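Glycerol dehydrogenase (Schizosaccharomyces pombe, PDB 1TA9) catalyses the NAD(+)-dependent oxidation of glycerol to dihydroxyacetone and serves in the assimilation of glycerol. Local coordinates at residues T177-D182 with D216-A221; A221-L226 with S277-N282. All coordinates share one frame; numbering follows the deposited sequence.

Contact 1 (T177-D182 with D216-A221). With K (potassium ion), chain J.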
ATOM      1  N   THR B 177     -18.504  20.420 -35.922  1.00 16.15           N
ATOM      2  CA  THR B 177     -17.390  20.297 -36.854  1.00 16.38           C
ATOM      3  C   THR B 177     -16.036  20.491 -36.168  1.00 16.58           C
ATOM      4  O   THR B 177     -14.980  20.442 -36.806  1.00 15.98           O
ATOM      5  CB  THR B 177     -17.542  21.286 -38.024  1.00 16.57           C
ATOM      6  OG1 THR B 177     -17.742  22.610 -37.516  1.00 16.75           O
ATOM      7  CG2 THR B 177     -18.736  20.890 -38.884  1.00 16.65           C
ATOM      8  N   THR B 178     -16.087  20.712 -34.860  1.00 16.82           N
ATOM      9  CA  THR B 178     -14.897  20.852 -34.029  1.00 17.52           C
ATOM     10  C   THR B 178     -15.328  20.299 -32.679  1.00 17.36           C
ATOM     11  O   THR B 178     -16.520  20.192 -32.403  1.00 17.45           O
ATOM     12  CB  THR B 178     -14.463  22.319 -33.833  1.00 17.94           C
ATOM     13  OG1 THR B 178     -15.538  23.059 -33.250  1.00 18.95           O
ATOM     14  CG2 THR B 178     -14.064  22.948 -35.165  1.00 18.33           C
ATOM     15  N   ALA B 179     -14.368  19.934 -31.843  1.00 17.32           N
ATOM     16  CA  ALA B 179     -14.699  19.404 -30.526  1.00 17.34           C
ATOM     17  C   ALA B 179     -14.202  20.417 -29.502  1.00 17.46           C
ATOM     18  O   ALA B 179     -13.377  20.093 -28.651  1.00 17.03           O
ATOM     19  CB  ALA B 179     -14.011  18.054 -30.326  1.00 17.27           C
ATOM     20  N   SER B 180     -14.721  21.642 -29.588  1.00 17.63           N
ATOM     21  CA  SER B 180     -14.287  22.726 -28.710  1.00 18.03           C
ATOM     22  C   SER B 180     -15.124  23.049 -27.474  1.00 18.10           C
ATOM     23  O   SER B 180     -14.733  23.895 -26.672  1.00 18.10           O
ATOM     24  CB  SER B 180     -14.106  24.002 -29.536  1.00 18.41           C
ATOM     25  OG  SER B 180     -15.318  24.367 -30.170  1.00 19.23           O
ATOM     26  N   SER B 181     -16.269  22.392 -27.321  1.00 18.18           N
ATOM     27  CA  SER B 181     -17.134  22.609 -26.162  1.00 18.38           C
ATOM     28  C   SER B 181     -18.084  21.423 -26.069  1.00 18.47           C
ATOM     29  O   SER B 181     -18.144  20.602 -26.985  1.00 18.30           O
ATOM     30  CB  SER B 181     -17.947  23.900 -26.317  1.00 18.42           C
ATOM     31  OG  SER B 181     -19.112  23.681 -27.102  1.00 18.72           O
ATOM     32  N   ASP B 182     -18.823  21.326 -24.970  1.00 18.72           N
ATOM     33  CA  ASP B 182     -19.767  20.223 -24.800  1.00 19.16           C
ATOM     34  C   ASP B 182     -21.211  20.680 -25.005  1.00 19.29           C
ATOM     35  O   ASP B 182     -22.144  20.087 -24.464  1.00 19.51           O
ATOM     36  CB  ASP B 182     -19.617  19.587 -23.409  1.00 19.28           C
ATOM     37  CG  ASP B 182     -19.653  20.611 -22.286  1.00 19.61           C
ATOM     38  OD1 ASP B 182     -20.284  21.670 -22.471  1.00 19.22           O
ATOM     39  OD2 ASP B 182     -19.062  20.353 -21.209  1.00 20.07           O
ATOM     40  N   ASP B 216     -13.081  12.832 -39.125  1.00 11.98           N
ATOM     41  CA  ASP B 216     -12.103  13.216 -40.139  1.00 12.14           C
ATOM     42  C   ASP B 216     -12.147  14.736 -40.218  1.00 12.13           C
ATOM     43  O   ASP B 216     -11.136  15.397 -40.469  1.00 12.19           O
ATOM     44  CB  ASP B 216     -12.436  12.605 -41.499  1.00 12.42           C
ATOM     45  CG  ASP B 216     -11.334  12.834 -42.518  1.00 13.06           C
ATOM     46  OD1 ASP B 216     -11.500  13.702 -43.402  1.00 13.44           O
ATOM     47  OD2 ASP B 216     -10.290  12.153 -42.423  1.00 13.53           O
ATOM     48  N   VAL B 217     -13.333  15.292 -39.999  1.00 12.06           N
ATOM     49  CA  VAL B 217     -13.501  16.739 -40.008  1.00 12.01           C
ATOM     50  C   VAL B 217     -12.850  17.303 -38.745  1.00 12.27           C
ATOM     51  O   VAL B 217     -12.164  18.328 -38.782  1.00 11.77           O
ATOM     52  CB  VAL B 217     -14.990  17.126 -40.015  1.00 12.23           C
ATOM     53  CG1 VAL B 217     -15.142  18.637 -39.855  1.00 12.02           C
ATOM     54  CG2 VAL B 217     -15.641  16.657 -41.310  1.00 12.00           C
ATOM     55  N   ILE B 218     -13.063  16.619 -37.627  1.00 12.33           N
ATOM     56  CA  ILE B 218     -12.501  17.060 -36.358  1.00 12.84           C
ATOM     57  C   ILE B 218     -10.967  17.049 -36.359  1.00 12.90           C
ATOM     58  O   ILE B 218     -10.336  18.016 -35.928  1.00 13.01           O
ATOM     59  CB  ILE B 218     -13.005  16.175 -35.180  1.00 12.87           C
ATOM     60  CG1 ILE B 218     -14.537  16.109 -35.175  1.00 13.18           C
ATOM     61  CG2 ILE B 218     -12.500  16.731 -33.863  1.00 12.95           C
ATOM     62  CD1 ILE B 218     -15.230  17.464 -35.125  1.00 13.68           C
ATOM     63  N   VAL B 219     -10.365  15.972 -36.856  1.00 13.02           N
ATOM     64  CA  VAL B 219      -8.904  15.866 -36.856  1.00 13.43           C
ATOM     65  C   VAL B 219      -8.226  16.875 -37.790  1.00 13.82           C
ATOM     66  O   VAL B 219      -7.054  17.198 -37.607  1.00 13.64           O
ATOM     67  CB  VAL B 219      -8.440  14.431 -37.225  1.00 13.46           C
ATOM     68  CG1 VAL B 219      -8.479  14.229 -38.729  1.00 13.35           C
ATOM     69  CG2 VAL B 219      -7.036  14.172 -36.671  1.00 13.76           C
ATOM     70  N   ARG B 220      -8.969  17.373 -38.777  1.00 14.01           N
ATOM     71  CA  ARG B 220      -8.438  18.346 -39.736  1.00 14.33           C
ATOM     72  C   ARG B 220      -8.495  19.782 -39.224  1.00 14.16           C
ATOM     73  O   ARG B 220      -7.867  20.676 -39.788  1.00 14.28           O
ATOM     74  CB  ARG B 220      -9.208  18.264 -41.062  1.00 15.06           C
ATOM     75  CG  ARG B 220      -8.891  17.043 -41.910  1.00 16.48           C
ATOM     76  CD  ARG B 220      -9.830  16.967 -43.114  1.00 17.58           C
ATOM     77  NE  ARG B 220      -9.514  15.843 -43.994  1.00 19.00           N
ATOM     78  CZ  ARG B 220      -8.500  15.830 -44.856  1.00 19.94           C
ATOM     79  NH1 ARG B 220      -7.699  16.883 -44.961  1.00 20.26           N
ATOM     80  NH2 ARG B 220      -8.288  14.763 -45.617  1.00 20.44           N
ATOM     81  N   ALA B 221      -9.250  20.011 -38.158  1.00 13.84           N
ATOM     82  CA  ALA B 221      -9.369  21.357 -37.607  1.00 13.51           C
ATOM     83  C   ALA B 221      -8.142  21.716 -36.771  1.00 13.49           C
ATOM     84  O   ALA B 221      -7.447  20.835 -36.264  1.00 13.33           O
ATOM     85  CB  ALA B 221     -10.623  21.451 -36.752  1.00 13.80           C
TER
HETATM   86  K     K J1504     -18.111  21.535 -19.015  1.00 17.21           K
HETATM   87  O   HOH W   1     -19.048  21.682 -16.616  1.00 15.02           O

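Contact 2 (A221-L226 with S277-N282)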
ATOM      1  N   ALA B 221      -9.250  20.011 -38.158  1.00 13.84           N
ATOM      2  CA  ALA B 221      -9.369  21.357 -37.607  1.00 13.51           C
ATOM      3  C   ALA B 221      -8.142  21.716 -36.771  1.00 13.49           C
ATOM      4  O   ALA B 221      -7.447  20.835 -36.264  1.00 13.33           O
ATOM      5  CB  ALA B 221     -10.623  21.451 -36.752  1.00 13.80           C
ATOM      6  N   PRO B 222      -7.853  23.022 -36.628  1.00 13.30           N
ATOM      7  CA  PRO B 222      -6.698  23.460 -35.836  1.00 13.14           C
ATOM      8  C   PRO B 222      -6.791  22.883 -34.426  1.00 12.54           C
ATOM      9  O   PRO B 222      -7.852  22.923 -33.807  1.00 12.58           O
ATOM     10  CB  PRO B 222      -6.833  24.977 -35.845  1.00 13.02           C
ATOM     11  CG  PRO B 222      -7.449  25.238 -37.191  1.00 13.70           C
ATOM     12  CD  PRO B 222      -8.518  24.172 -37.266  1.00 13.53           C
ATOM     13  N   VAL B 223      -5.682  22.362 -33.913  1.00 12.19           N
ATOM     14  CA  VAL B 223      -5.684  21.753 -32.587  1.00 11.64           C
ATOM     15  C   VAL B 223      -6.100  22.701 -31.453  1.00 11.74           C
ATOM     16  O   VAL B 223      -6.468  22.250 -30.365  1.00 11.53           O
ATOM     17  CB  VAL B 223      -4.305  21.109 -32.282  1.00 11.72           C
ATOM     18  CG1 VAL B 223      -3.245  22.182 -32.126  1.00 11.35           C
ATOM     19  CG2 VAL B 223      -4.405  20.222 -31.042  1.00 11.34           C
ATOM     20  N   ARG B 224      -6.064  24.009 -31.693  1.00 11.42           N
ATOM     21  CA  ARG B 224      -6.487  24.948 -30.656  1.00 11.32           C
ATOM     22  C   ARG B 224      -7.950  24.643 -30.289  1.00 11.38           C
ATOM     23  O   ARG B 224      -8.348  24.770 -29.133  1.00 11.15           O
ATOM     24  CB  ARG B 224      -6.365  26.396 -31.146  1.00 11.27           C
ATOM     25  CG  ARG B 224      -6.795  27.425 -30.112  1.00 11.27           C
ATOM     26  CD  ARG B 224      -6.905  28.842 -30.679  1.00 11.59           C
ATOM     27  NE  ARG B 224      -7.417  29.767 -29.666  1.00 11.72           N
ATOM     28  CZ  ARG B 224      -7.837  31.004 -29.909  1.00 11.72           C
ATOM     29  NH1 ARG B 224      -7.814  31.491 -31.145  1.00 11.74           N
ATOM     30  NH2 ARG B 224      -8.286  31.756 -28.913  1.00 11.63           N
ATOM     31  N   PHE B 225      -8.742  24.227 -31.273  1.00 11.68           N
ATOM     32  CA  PHE B 225     -10.150  23.904 -31.034  1.00 12.11           C
ATOM     33  C   PHE B 225     -10.323  22.717 -30.083  1.00 11.85           C
ATOM     34  O   PHE B 225     -11.143  22.759 -29.162  1.00 11.43           O
ATOM     35  CB  PHE B 225     -10.858  23.599 -32.358  1.00 13.39           C
ATOM     36  CG  PHE B 225     -11.150  24.817 -33.185  1.00 14.57           C
ATOM     37  CD1 PHE B 225     -12.218  25.652 -32.864  1.00 15.35           C
ATOM     38  CD2 PHE B 225     -10.348  25.143 -34.273  1.00 15.16           C
ATOM     39  CE1 PHE B 225     -12.484  26.797 -33.616  1.00 15.67           C
ATOM     40  CE2 PHE B 225     -10.602  26.288 -35.035  1.00 15.63           C
ATOM     41  CZ  PHE B 225     -11.672  27.115 -34.704  1.00 15.69           C
ATOM     42  N   LEU B 226      -9.561  21.654 -30.319  1.00 11.60           N
ATOM     43  CA  LEU B 226      -9.636  20.465 -29.471  1.00 11.36           C
ATOM     44  C   LEU B 226      -9.243  20.825 -28.044  1.00 11.05           C
ATOM     45  O   LEU B 226      -9.875  20.382 -27.086  1.00 10.98           O
ATOM     46  CB  LEU B 226      -8.698  19.366 -29.990  1.00 11.53           C
ATOM     47  CG  LEU B 226      -8.653  18.080 -29.147  1.00 11.62           C
ATOM     48  CD1 LEU B 226      -9.973  17.333 -29.295  1.00 11.95           C
ATOM     49  CD2 LEU B 226      -7.501  17.191 -29.595  1.00 11.80           C
ATOM     50  N   SER B 277      -2.197  12.768 -25.749  1.00  9.15           N
ATOM     51  CA  SER B 277      -1.994  11.947 -26.939  1.00  9.46           C
ATOM     52  C   SER B 277      -2.979  12.377 -28.036  1.00  9.47           C
ATOM     53  O   SER B 277      -2.661  12.316 -29.219  1.00  9.32           O
ATOM     54  CB  SER B 277      -2.120  10.442 -26.620  1.00  9.79           C
ATOM     55  OG  SER B 277      -3.220  10.150 -25.779  1.00 11.09           O
ATOM     56  N   ALA B 278      -4.164  12.836 -27.641  1.00  9.42           N
ATOM     57  CA  ALA B 278      -5.156  13.312 -28.610  1.00  9.38           C
ATOM     58  C   ALA B 278      -4.643  14.623 -29.208  1.00  9.37           C
ATOM     59  O   ALA B 278      -4.776  14.875 -30.407  1.00  9.22           O
ATOM     60  CB  ALA B 278      -6.495  13.550 -27.925  1.00  9.59           C
ATOM     61  N   ILE B 279      -4.072  15.468 -28.357  1.00  9.12           N
ATOM     62  CA  ILE B 279      -3.520  16.739 -28.815  1.00  9.25           C
ATOM     63  C   ILE B 279      -2.410  16.493 -29.843  1.00  9.35           C
ATOM     64  O   ILE B 279      -2.398  17.097 -30.920  1.00  9.20           O
ATOM     65  CB  ILE B 279      -2.957  17.559 -27.630  1.00  8.92           C
ATOM     66  CG1 ILE B 279      -4.114  18.079 -26.769  1.00  9.08           C
ATOM     67  CG2 ILE B 279      -2.109  18.711 -28.150  1.00  9.27           C
ATOM     68  CD1 ILE B 279      -3.670  18.814 -25.503  1.00  9.12           C
ATOM     69  N   LEU B 280      -1.471  15.614 -29.507  1.00  9.48           N
ATOM     70  CA  LEU B 280      -0.382  15.298 -30.428  1.00 10.01           C
ATOM     71  C   LEU B 280      -0.953  14.707 -31.720  1.00 10.13           C
ATOM     72  O   LEU B 280      -0.517  15.057 -32.819  1.00 10.00           O
ATOM     73  CB  LEU B 280       0.598  14.311 -29.774  1.00 10.31           C
ATOM     74  CG  LEU B 280       1.402  14.893 -28.603  1.00 10.44           C
ATOM     75  CD1 LEU B 280       2.093  13.784 -27.831  1.00 10.46           C
ATOM     76  CD2 LEU B 280       2.426  15.888 -29.137  1.00 10.72           C
ATOM     77  N   SER B 281      -1.936  13.821 -31.587  1.00 10.08           N
ATOM     78  CA  SER B 281      -2.570  13.200 -32.748  1.00 10.14           C
ATOM     79  C   SER B 281      -3.206  14.249 -33.666  1.00 10.57           C
ATOM     80  O   SER B 281      -2.971  14.252 -34.879  1.00 10.56           O
ATOM     81  CB  SER B 281      -3.637  12.191 -32.295  1.00 10.14           C
ATOM     82  OG  SER B 281      -3.045  11.060 -31.671  1.00  9.56           O
ATOM     83  N   ASN B 282      -4.011  15.135 -33.080  1.00 10.80           N
ATOM     84  CA  ASN B 282      -4.691  16.205 -33.823  1.00 11.17           C
ATOM     85  C   ASN B 282      -3.638  17.053 -34.543  1.00 11.65           C
ATOM     86  O   ASN B 282      -3.768  17.361 -35.734  1.00 11.72           O
ATOM     87  CB  ASN B 282      -5.494  17.068 -32.831  1.00 11.26           C
ATOM     88  CG  ASN B 282      -6.466  18.034 -33.504  1.00 11.57           C
ATOM     89  OD1 ASN B 282      -7.253  18.694 -32.818  1.00 11.30           O
ATOM     90  ND2 ASN B 282      -6.422  18.124 -34.834  1.00 11.45           N
TER
HETATM   91  O   HOH W   2      -9.058  20.596 -33.116  1.00 17.95           O

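Contact 1 (T177-D182 with D216-A221)
Asp182 OD2 is gripped twice: it binds the potassium ion K at 2.7 Å and is hydrogen-bonded to Ser302 OG. Its CG sits between the backbone N and the carbonyl carbon, and this places one oxygen on the ion; water 1 is another ligand, and Asp232, Ser235 and Thr236 contribute oxygens from helix 223-245. A carboxylate suits this place because its negative charge probably offsets that of the cation.

Across the contact itself, methyl groups of the helix lie in van der Waals contact against the backbone of the loop; the nearest pair of CA atoms is Thr178 CA and Ile218 CA, 5.1 Å apart. Ile218 has the largest share. With CG1 anti to the carbonyl carbon (chi1 -53°), its CD1 is laid over the flat face of the peptide joining Thr177 and Thr178, only 3.3 Å from Thr177 C, which is tight. The other branch, CG2, meets Ala179 CB at 4.1 Å, so the beta-branched residue reaches two successive points of the loop. In Val217, CG1 is anti to the backbone N (chi1 173°) and rests 3.5 Å from Thr177 O.

The loop follows strand 172-176 of the parallel, Rossmann-like sheet of an iron-containing alcohol dehydrogenase. Thr177 to Ser180 probably bind NAD(+), and the short helix 215-220 packs against this loop. Further along the segment, the small Ala221 leaves room for Thr178, whose CG2 lies 4.1 Å from Ala221 CB. Thr178 OG1, in the crowded position between N and carbonyl carbon, makes a weak hydrogen bond with Ser180 OG, at 3.4 Å.

On the helix, Arg220 NE forms a salt bridge with Asp216 OD1 at 3.0 Å, the N-H pointing almost straight at the acceptor (163°). Asp216 OD2 has a second cationic partner in Arg76.

Contact 2 (A221-L226 with S277-N282)
Residues 221-226 turn from a short loop into the first turn of helix 223-245, while 277-282 is regular helix; Val223 CA and Asn282 CA come within 5.8 Å. Asn282, its CG anti to the backbone N (chi1 -168°), reaches into the turn with both ends of its amide at work. ND2 donates to Ala221 O at 3.2 Å, nearly along the C=O axis. OD1 takes a hydrogen bond from water 2 at 2.6 Å; the same water donates to Pro222 O and weakly accepts from Leu226 N. OD1 also packs 3.2 Å from Leu226 CB as the leucine and asparagine side chains run alongside one another, pointing opposite ways. An alanine here would probably loosen the turn, since both the direct bond to Ala221 O and the water-mediated one would be lost.

Apolar side chains make the remaining contacts: Val223 CG2 meets Ile279 CG2 at 4.0 Å, and Leu226 CD2 lies 4.1 Å from Ala278 CB, whose small methyl lets the leucine come close. Helix 289-307 packs on 277-282, Val294 against Ala278 and Phe291 against Ser281 and Asn282, and Tyr420 of a second subunit lies against Ser277.

From the N terminus, the parallel sheet leads through strand 172-176 into residues 177-182, and contact 1 opens there. It closes at 216-221, once the strands 188-192, 198-203 and 210-214 have been made, and so ties the loop that probably binds NAD(+) to helix 215-220. Contact 2 starts at Ala221, which both share, and closes at 277-282, spanning helix 223-245 and most of helix 258-284. The two loops therefore stand in series, neither nesting nor crossing. They also touch: Thr178 CG2 lies 4.0 Å from Phe225 CG. Together they tie the sheet domain to the helical part, whose helix 223-245 carries the zinc ligand Asp232.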